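Local coordinates for beta-glucoside phosphorylase BglX (PDB 5VQE), which probably cleaves beta-glucosides by phosphorolysis, as a phosphorylase of glycoside hydrolase family 3, at residues A[426-431]-A[473-478]; A[509-514]-A[530-535]; A[391-396]-A[552-557]. All coordinates share one frame; numbering follows the deposited sequence.

Contact 1: A[426-431]-A[473-478]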
loop_
_atom_site.group_PDB
_atom_site.type_symbol
_atom_site.label_atom_id
_atom_site.label_comp_id
_atom_site.label_asym_id
_atom_site.label_seq_id
_atom_site.Cartn_x
_atom_site.Cartn_y
_atom_site.Cartn_z
ATOM N N GLY A 426 -18.702 -14.389 11.434
ATOM C CA GLY A 426 -18.121 -13.781 12.607
ATOM C C GLY A 426 -16.639 -14.033 12.810
ATOM O O GLY A 426 -15.979 -13.228 13.478
ATOM N N TYR A 427 -16.089 -15.112 12.260
ATOM C CA TYR A 427 -14.709 -15.495 12.534
ATOM C C TYR A 427 -13.873 -15.447 11.265
ATOM O O TYR A 427 -14.276 -15.971 10.220
ATOM C CB TYR A 427 -14.641 -16.886 13.169
ATOM C CG TYR A 427 -15.292 -16.937 14.534
ATOM C CD1 TYR A 427 -14.779 -16.211 15.594
ATOM C CD2 TYR A 427 -16.426 -17.707 14.759
ATOM C CE1 TYR A 427 -15.376 -16.249 16.838
ATOM C CE2 TYR A 427 -17.028 -17.750 16.003
ATOM C CZ TYR A 427 -16.502 -17.019 17.035
ATOM O OH TYR A 427 -17.103 -17.067 18.273
ATOM N N LEU A 428 -12.714 -14.806 11.364
ATOM C CA LEU A 428 -11.773 -14.760 10.256
ATOM C C LEU A 428 -11.356 -16.166 9.848
ATOM O O LEU A 428 -11.101 -17.029 10.694
ATOM C CB LEU A 428 -10.534 -13.962 10.656
ATOM C CG LEU A 428 -10.737 -12.503 11.040
ATOM C CD1 LEU A 428 -9.533 -12.002 11.822
ATOM C CD2 LEU A 428 -10.946 -11.659 9.804
ATOM N N SER A 429 -11.265 -16.393 8.536
ATOM C CA SER A 429 -10.781 -17.678 8.049
ATOM C C SER A 429 -9.432 -18.027 8.669
ATOM O O SER A 429 -9.185 -19.180 9.039
ATOM C CB SER A 429 -10.685 -17.646 6.523
ATOM O OG SER A 429 -10.223 -18.887 6.025
ATOM N N GLU A 430 -8.551 -17.038 8.820
ATOM C CA GLU A 430 -7.221 -17.334 9.337
ATOM C C GLU A 430 -7.257 -17.672 10.823
ATOM O O GLU A 430 -6.412 -18.439 11.303
ATOM C CB GLU A 430 -6.286 -16.155 9.077
ATOM C CG GLU A 430 -5.871 -16.011 7.623
ATOM C CD GLU A 430 -6.974 -15.480 6.743
ATOM O OE1 GLU A 430 -7.905 -14.824 7.259
ATOM O OE2 GLU A 430 -6.910 -15.731 5.525
ATOM N N ALA A 431 -8.213 -17.107 11.567
ATOM C CA ALA A 431 -8.351 -17.466 12.974
ATOM C C ALA A 431 -8.971 -18.849 13.130
ATOM O O ALA A 431 -8.627 -19.572 14.071
ATOM C CB ALA A 431 -9.181 -16.422 13.719
ATOM N N TYR A 473 -6.176 -13.317 19.137
ATOM C CA TYR A 473 -5.865 -13.188 17.714
ATOM C C TYR A 473 -6.368 -11.812 17.285
ATOM O O TYR A 473 -7.572 -11.616 17.099
ATOM C CB TYR A 473 -6.518 -14.305 16.907
ATOM C CG TYR A 473 -6.039 -14.422 15.478
ATOM C CD1 TYR A 473 -6.347 -13.446 14.532
ATOM C CD2 TYR A 473 -5.292 -15.522 15.069
ATOM C CE1 TYR A 473 -5.912 -13.559 13.221
ATOM C CE2 TYR A 473 -4.855 -15.643 13.766
ATOM C CZ TYR A 473 -5.160 -14.662 12.847
ATOM O OH TYR A 473 -4.722 -14.795 11.553
ATOM N N ALA A 474 -5.449 -10.863 17.134
ATOM C CA ALA A 474 -5.784 -9.478 16.830
ATOM C C ALA A 474 -5.438 -9.175 15.379
ATOM O O ALA A 474 -4.282 -9.328 14.968
ATOM C CB ALA A 474 -5.040 -8.523 17.762
ATOM N N ASN A 475 -6.442 -8.731 14.606
ATOM C CA ASN A 475 -6.255 -8.348 13.202
ATOM C C ASN A 475 -6.990 -7.027 12.962
ATOM O O ASN A 475 -8.136 -7.010 12.514
ATOM C CB ASN A 475 -6.760 -9.441 12.260
ATOM C CG ASN A 475 -6.620 -9.063 10.803
ATOM O OD1 ASN A 475 -5.643 -8.433 10.410
ATOM N ND2 ASN A 475 -7.598 -9.444 9.993
ATOM N N PHE A 476 -6.324 -5.912 13.259
ATOM C CA PHE A 476 -6.859 -4.580 12.971
ATOM C C PHE A 476 -6.108 -4.029 11.767
ATOM O O PHE A 476 -4.992 -3.514 11.891
ATOM C CB PHE A 476 -6.773 -3.686 14.202
ATOM C CG PHE A 476 -7.833 -4.006 15.214
ATOM C CD1 PHE A 476 -9.003 -3.266 15.270
ATOM C CD2 PHE A 476 -7.695 -5.101 16.054
ATOM C CE1 PHE A 476 -10.002 -3.587 16.182
ATOM C CE2 PHE A 476 -8.695 -5.428 16.966
ATOM C CZ PHE A 476 -9.847 -4.670 17.024
ATOM N N LYS A 477 -6.735 -4.158 10.603
ATOM C CA LYS A 477 -6.080 -3.944 9.325
ATOM C C LYS A 477 -6.296 -2.516 8.854
ATOM O O LYS A 477 -7.272 -1.856 9.226
ATOM C CB LYS A 477 -6.616 -4.919 8.275
ATOM C CG LYS A 477 -8.061 -4.657 7.864
ATOM N N VAL A 478 -5.361 -2.044 8.027
ATOM C CA VAL A 478 -5.514 -0.750 7.383
ATOM C C VAL A 478 -6.630 -0.823 6.352
ATOM O O VAL A 478 -6.782 -1.824 5.636
ATOM C CB VAL A 478 -4.196 -0.314 6.720
ATOM C CG1 VAL A 478 -4.408 0.989 5.964
ATOM C CG2 VAL A 478 -3.085 -0.162 7.754
#
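The phenol oxygen of Y473 sits against E430, where OH comes 3.2 Å from CB, and it forms a hydrogen bond with OG of S532. The E430 contact is plain packing. The E430 chain bends at its second torsion (chi2 74°), and its carboxylate leads away from strand 469-475. A431 makes the contact over the ring face. Its CB stands over the centre of the Y473 ring, 4.1 Å from the centroid and only 8° off the ring normal. This is a CH-pi contact. CA of A431 lies over the same face, nearer the CE2 side, at 4.0 Å from CE2. CG of Y473 is anti to the backbone N (chi1 -168°), which carries the base of the ring toward A431. F511 stacks on the opposite side, so the phenol is held between a helix and an aromatic ring. L428, the N-cap residue of helix 429-441, fills in beside it. Its CD1 is 4.2 Å from CE1 of Y473 and 3.7 Å from ND2 of N475. The L428 and N475 side chains cross obliquely. Further out, the side chain of Q417 bonds the backbone at G426 and L428, which ties the start of the helix to strand 412-419. That strand, helix 429-441 and strand 444-447 form a beta-alpha-beta unit, and the helix start also covers strand 469-475 alongside. A phenylalanine in place of Y473 would probably keep the CH-pi packing but leave OG of S532 without its phenol partner. The helix start thus offers mainly carbon to the strand, while the Y473 hydroxyl is bonded to S532 and ND2 of N475 has a weak bond to E421.

Contact 2: A[509-514]-A[530-535]; sequences LSFSNP and YTSNEA
F511 meets S532 first through its CB, which lies 3.7 Å from CB of the serine. CG follows, anti to the carbonyl carbon (chi1 -72°), and the ring begins beside the backbone of T531. There CD2 comes 3.3 Å from O of T531. The oxygen lies at the ring edge, in the ring plane. Diagonally across the ring, CE1 of F511 packs against CE2 of Y473. The side chain also packs on T536 and M540 of helix 534-544. Behind CB, the carbonyl O of F511 presses on the other segment, 3.1 Å from C of T531. The nitrogens of T531 and S532 are similarly near, but their angles are too poor for hydrogen bonds. The two segments meet largely through loops that follow the carboxyl ends of neighbouring parallel strands, 506-510 and 525-528, in the alpha/beta sheet. The second loop leads into helix 534-544, with N533 as its N-cap. The first is shaped by an ST turn: N of S512 donates to OG of S510 with an angle of 165°. That OG in turn donates to O of N513 at 2.6 Å, from above the carbonyl plane. Two waters join the loops. One accepts from N of Y530 and probably donates to O of S512. The other donates to O of Y530 and is 2.9 Å from OG of S512, to which it is hydrogen-bonded. P514 adds an apolar touch, with CB 4.2 Å from CE1 of Y530. The hydroxyl of Y530 bonds OG1 of T393. S112 bonds O of Y530 through OG and OG1 of T531 through its backbone N.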
loop_
_atom_site.group_PDB
_atom_site.type_symbol
_atom_site.label_atom_id
_atom_site.label_comp_id
_atom_site.label_asym_id
_atom_site.label_seq_id
_atom_site.Cartn_x
_atom_site.Cartn_y
_atom_site.Cartn_z
ATOM N N LEU A 509 -1.419 -12.162 20.420
ATOM C CA LEU A 509 -0.829 -12.234 19.089
ATOM C C LEU A 509 -1.471 -11.174 18.205
ATOM O O LEU A 509 -2.688 -11.201 17.990
ATOM C CB LEU A 509 -1.048 -13.614 18.467
ATOM C CG LEU A 509 -0.726 -14.844 19.316
ATOM C CD1 LEU A 509 -1.195 -16.097 18.594
ATOM C CD2 LEU A 509 0.756 -14.918 19.625
ATOM N N SER A 510 -0.663 -10.265 17.671
ATOM C CA SER A 510 -1.121 -9.342 16.640
ATOM C C SER A 510 -0.679 -9.845 15.273
ATOM O O SER A 510 0.512 -10.094 15.054
ATOM C CB SER A 510 -0.580 -7.931 16.845
ATOM O OG SER A 510 -0.999 -7.117 15.758
ATOM N N PHE A 511 -1.639 -9.976 14.357
ATOM C CA PHE A 511 -1.357 -10.315 12.970
ATOM C C PHE A 511 -1.475 -9.101 12.051
ATOM O O PHE A 511 -1.625 -9.252 10.833
ATOM C CB PHE A 511 -2.278 -11.448 12.515
ATOM C CG PHE A 511 -1.931 -12.795 13.121
ATOM C CD1 PHE A 511 -2.356 -13.132 14.402
ATOM C CD2 PHE A 511 -1.172 -13.716 12.411
ATOM C CE1 PHE A 511 -2.037 -14.369 14.961
ATOM C CE2 PHE A 511 -0.852 -14.950 12.964
ATOM C CZ PHE A 511 -1.289 -15.274 14.246
ATOM N N SER A 512 -1.389 -7.896 12.611
ATOM C CA SER A 512 -1.338 -6.695 11.790
ATOM C C SER A 512 -0.686 -5.550 12.558
ATOM O O SER A 512 0.545 -5.430 12.558
ATOM C CB SER A 512 -2.742 -6.335 11.313
ATOM O OG SER A 512 -2.675 -5.491 10.190
ATOM N N ASN A 513 -1.480 -4.733 13.245
ATOM C CA ASN A 513 -0.970 -3.532 13.903
ATOM C C ASN A 513 0.114 -3.895 14.919
ATOM O O ASN A 513 -0.146 -4.695 15.834
ATOM C CB ASN A 513 -2.127 -2.804 14.589
ATOM C CG ASN A 513 -1.724 -1.459 15.176
ATOM O OD1 ASN A 513 -0.550 -1.137 15.283
ATOM N ND2 ASN A 513 -2.718 -0.676 15.580
ATOM N N PRO A 514 1.330 -3.358 14.800
ATOM C CA PRO A 514 2.400 -3.724 15.737
ATOM C C PRO A 514 2.349 -2.988 17.066
ATOM O O PRO A 514 3.185 -3.262 17.933
ATOM C CB PRO A 514 3.665 -3.338 14.964
ATOM C CG PRO A 514 3.210 -2.134 14.185
ATOM C CD PRO A 514 1.820 -2.453 13.745
ATOM N N TYR A 530 2.453 -9.150 11.974
ATOM C CA TYR A 530 2.375 -8.141 10.912
ATOM C C TYR A 530 1.442 -8.495 9.757
ATOM O O TYR A 530 1.012 -7.601 9.017
ATOM C CB TYR A 530 3.758 -7.851 10.326
ATOM C CG TYR A 530 4.859 -7.623 11.331
ATOM C CD1 TYR A 530 4.945 -6.435 12.042
ATOM C CD2 TYR A 530 5.833 -8.589 11.546
ATOM C CE1 TYR A 530 5.956 -6.221 12.957
ATOM C CE2 TYR A 530 6.848 -8.387 12.452
ATOM C CZ TYR A 530 6.906 -7.202 13.159
ATOM O OH TYR A 530 7.920 -6.994 14.065
ATOM N N THR A 531 1.150 -9.780 9.561
ATOM C CA THR A 531 0.359 -10.240 8.429
ATOM C C THR A 531 -0.581 -11.347 8.870
ATOM O O THR A 531 -0.162 -12.267 9.573
ATOM C CB THR A 531 1.260 -10.781 7.314
ATOM O OG1 THR A 531 2.256 -9.807 6.974
ATOM C CG2 THR A 531 0.446 -11.138 6.091
ATOM N N SER A 532 -1.835 -11.286 8.424
ATOM C CA SER A 532 -2.827 -12.312 8.752
ATOM C C SER A 532 -3.127 -13.107 7.483
ATOM O O SER A 532 -4.086 -12.836 6.762
ATOM C CB SER A 532 -4.087 -11.702 9.338
ATOM O OG SER A 532 -4.932 -12.729 9.849
ATOM N N ASN A 533 -2.271 -14.085 7.196
ATOM C CA ASN A 533 -2.527 -15.016 6.108
ATOM C C ASN A 533 -2.136 -16.416 6.557
ATOM O O ASN A 533 -1.596 -16.619 7.647
ATOM C CB ASN A 533 -1.790 -14.611 4.820
ATOM C CG ASN A 533 -0.281 -14.625 4.962
ATOM O OD1 ASN A 533 0.272 -15.088 5.961
ATOM N ND2 ASN A 533 0.398 -14.114 3.942
ATOM N N GLU A 534 -2.437 -17.395 5.704
ATOM C CA GLU A 534 -2.209 -18.788 6.072
ATOM C C GLU A 534 -0.745 -19.042 6.412
ATOM O O GLU A 534 -0.440 -19.721 7.398
ATOM C CB GLU A 534 -2.670 -19.704 4.938
ATOM C CG GLU A 534 -2.139 -21.131 5.036
ATOM C CD GLU A 534 -2.864 -22.084 4.102
ATOM O OE1 GLU A 534 -3.724 -21.617 3.326
ATOM O OE2 GLU A 534 -2.574 -23.298 4.150
ATOM N N ALA A 535 0.176 -18.512 5.607
ATOM C CA ALA A 535 1.592 -18.766 5.843
ATOM C C ALA A 535 2.015 -18.293 7.226
ATOM O O ALA A 535 2.742 -18.997 7.937
ATOM C CB ALA A 535 2.432 -18.086 4.766
HETATM O O HOH W 1 -1.388 -6.821 7.977
HETATM O O HOH W 2 2.024 -7.258 14.036
#

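Contact 3: A[391-396]-A[552-557]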
loop_
_atom_site.group_PDB
_atom_site.type_symbol
_atom_site.label_atom_id
_atom_site.label_comp_id
_atom_site.label_asym_id
_atom_site.label_seq_id
_atom_site.Cartn_x
_atom_site.Cartn_y
_atom_site.Cartn_z
ATOM N N SER A 391 9.946 -13.306 9.941
ATOM C CA SER A 391 9.364 -12.028 10.343
ATOM C C SER A 391 8.799 -12.033 11.760
ATOM O O SER A 391 8.910 -11.024 12.472
ATOM C CB SER A 391 8.262 -11.621 9.360
ATOM O OG SER A 391 7.126 -12.456 9.481
ATOM N N ILE A 392 8.186 -13.136 12.193
ATOM C CA ILE A 392 7.406 -13.106 13.424
ATOM C C ILE A 392 8.310 -12.736 14.589
ATOM O O ILE A 392 9.411 -13.279 14.743
ATOM C CB ILE A 392 6.692 -14.450 13.634
ATOM C CG1 ILE A 392 5.732 -14.693 12.471
ATOM C CG2 ILE A 392 5.929 -14.454 14.972
ATOM C CD1 ILE A 392 4.989 -16.016 12.527
ATOM N N THR A 393 7.848 -11.795 15.414
ATOM C CA THR A 393 8.698 -11.109 16.381
ATOM C C THR A 393 8.176 -11.333 17.789
ATOM O O THR A 393 7.035 -10.975 18.096
ATOM C CB THR A 393 8.760 -9.608 16.086
ATOM O OG1 THR A 393 9.166 -9.403 14.727
ATOM C CG2 THR A 393 9.739 -8.923 17.022
ATOM N N LEU A 394 9.021 -11.907 18.646
ATOM C CA LEU A 394 8.733 -12.006 20.075
ATOM C C LEU A 394 9.086 -10.669 20.727
ATOM O O LEU A 394 10.267 -10.350 20.889
ATOM C CB LEU A 394 9.544 -13.146 20.685
ATOM C CG LEU A 394 8.948 -14.069 21.747
ATOM C CD1 LEU A 394 10.064 -14.612 22.652
ATOM C CD2 LEU A 394 7.863 -13.409 22.564
ATOM N N VAL A 395 8.076 -9.880 21.091
ATOM C CA VAL A 395 8.301 -8.517 21.585
ATOM C C VAL A 395 8.487 -8.496 23.091
ATOM O O VAL A 395 9.399 -7.848 23.613
ATOM C CB VAL A 395 7.125 -7.601 21.174
ATOM C CG1 VAL A 395 7.333 -6.174 21.697
ATOM C CG2 VAL A 395 6.945 -7.600 19.675
ATOM N N LYS A 396 7.606 -9.188 23.801
ATOM C CA LYS A 396 7.563 -9.157 25.254
ATOM C C LYS A 396 7.352 -10.586 25.719
ATOM O O LYS A 396 6.462 -11.275 25.214
ATOM C CB LYS A 396 6.437 -8.231 25.738
ATOM C CG LYS A 396 6.374 -7.989 27.234
ATOM C CD LYS A 396 5.262 -6.992 27.554
ATOM C CE LYS A 396 5.081 -6.798 29.041
ATOM N NZ LYS A 396 3.968 -5.854 29.329
ATOM N N GLY A 552 12.234 -12.651 14.047
ATOM C CA GLY A 552 11.932 -11.300 13.619
ATOM C C GLY A 552 12.553 -10.255 14.522
ATOM O O GLY A 552 12.766 -10.472 15.711
ATOM N N LYS A 553 12.840 -9.097 13.931
ATOM C CA LYS A 553 13.337 -7.927 14.646
ATOM C C LYS A 553 12.394 -6.764 14.370
ATOM O O LYS A 553 12.166 -6.410 13.208
ATOM C CB LYS A 553 14.761 -7.581 14.208
ATOM C CG LYS A 553 15.289 -6.272 14.783
ATOM C CD LYS A 553 16.646 -5.921 14.205
ATOM C CE LYS A 553 17.082 -4.537 14.644
ATOM N NZ LYS A 553 18.515 -4.281 14.325
ATOM N N SER A 554 11.852 -6.177 15.431
ATOM C CA SER A 554 10.896 -5.088 15.293
ATOM C C SER A 554 11.473 -3.977 14.411
ATOM O O SER A 554 12.532 -3.429 14.742
ATOM C CB SER A 554 10.548 -4.537 16.672
ATOM O OG SER A 554 9.852 -5.501 17.430
ATOM N N PRO A 555 10.825 -3.624 13.299
ATOM C CA PRO A 555 11.282 -2.490 12.475
ATOM C C PRO A 555 10.728 -1.146 12.916
ATOM O O PRO A 555 10.860 -0.160 12.182
ATOM C CB PRO A 555 10.738 -2.863 11.091
ATOM C CG PRO A 555 9.434 -3.529 11.398
ATOM C CD PRO A 555 9.624 -4.257 12.722
ATOM N N VAL A 556 10.140 -1.136 14.111
ATOM C CA VAL A 556 9.411 -0.023 14.688
ATOM C C VAL A 556 9.535 -0.203 16.201
ATOM O O VAL A 556 9.907 -1.276 16.675
ATOM C CB VAL A 556 7.953 -0.090 14.171
ATOM C CG1 VAL A 556 6.961 -0.119 15.281
ATOM C CG2 VAL A 556 7.683 0.993 13.144
ATOM N N ASP A 557 9.256 0.856 16.965
ATOM C CA ASP A 557 9.204 0.714 18.422
ATOM C C ASP A 557 7.821 0.219 18.822
ATOM O O ASP A 557 6.868 1.006 18.826
ATOM C CB ASP A 557 9.495 2.036 19.136
ATOM C CG ASP A 557 9.371 1.923 20.652
ATOM O OD1 ASP A 557 9.424 0.789 21.184
ATOM O OD2 ASP A 557 9.207 2.972 21.317
HETATM O O HOH W 3 11.651 -12.289 17.578
#
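G552 presses its backbone directly against residues 391-393. Its N donates to O of I392 at 3.0 Å, with an angle of 142° at the hydrogen. The donor stands above the plane of that carbonyl. Its CA makes a CH...O contact with O of S391 at 3.2 Å. A side chain here would run into O of S391 and OG1 of T393, so the close approach depends on glycine. T393 takes up the next space. Its CG2, anti to the backbone N, comes 3.4 Å from OG of S554 and 3.6 Å from O of G552. V395 reaches the same serine more loosely through CG2.

A second shell fixes these groups. OG1 of T393 donates to O of S391 at 2.8 Å, nearly along the C=O axis, and is also hydrogen-bonded to OH of Y530. Two bonds therefore hold the threonine hydroxyl and fix the turn of its side chain. One water accepts from N of L394 and donates to O of G552, which adds an indirect tie beside the direct one.

Farther out, S391 ends helix 378-391 and the chain passes at once into strand 393-397. This strand runs antiparallel to 525-528 at an edge of the mixed sheet. V395 and K396 both face Y526 there, a classic beta bulge. I392 packs on helix 534-544. The 552-557 loop also meets helix 113-119, where the backbone of K553 bonds A118 and P555 packs on M114 and A117.

In the fold
All three contacts reach the same mixed sheet. Contacts 1 and 2 are buried, and contact 3 is partly buried at the edge strand. Contact 1 is mainly apolar and CH-pi packing of a helix start on a strand. Contact 2 joins two loops with two bridging waters and close backbone packing. Contact 3 relies on a backbone bond and one water. Contacts 1 and 2 belong to neighbouring strands, 469-475 and 506-510, and touch directly, also through the backbone between A474 and F511. Y530 carries contact 2 on to contact 3, packing near S554 and P555. Contacts 1 and 3 do not touch; their nearest atoms are about 10 Å apart.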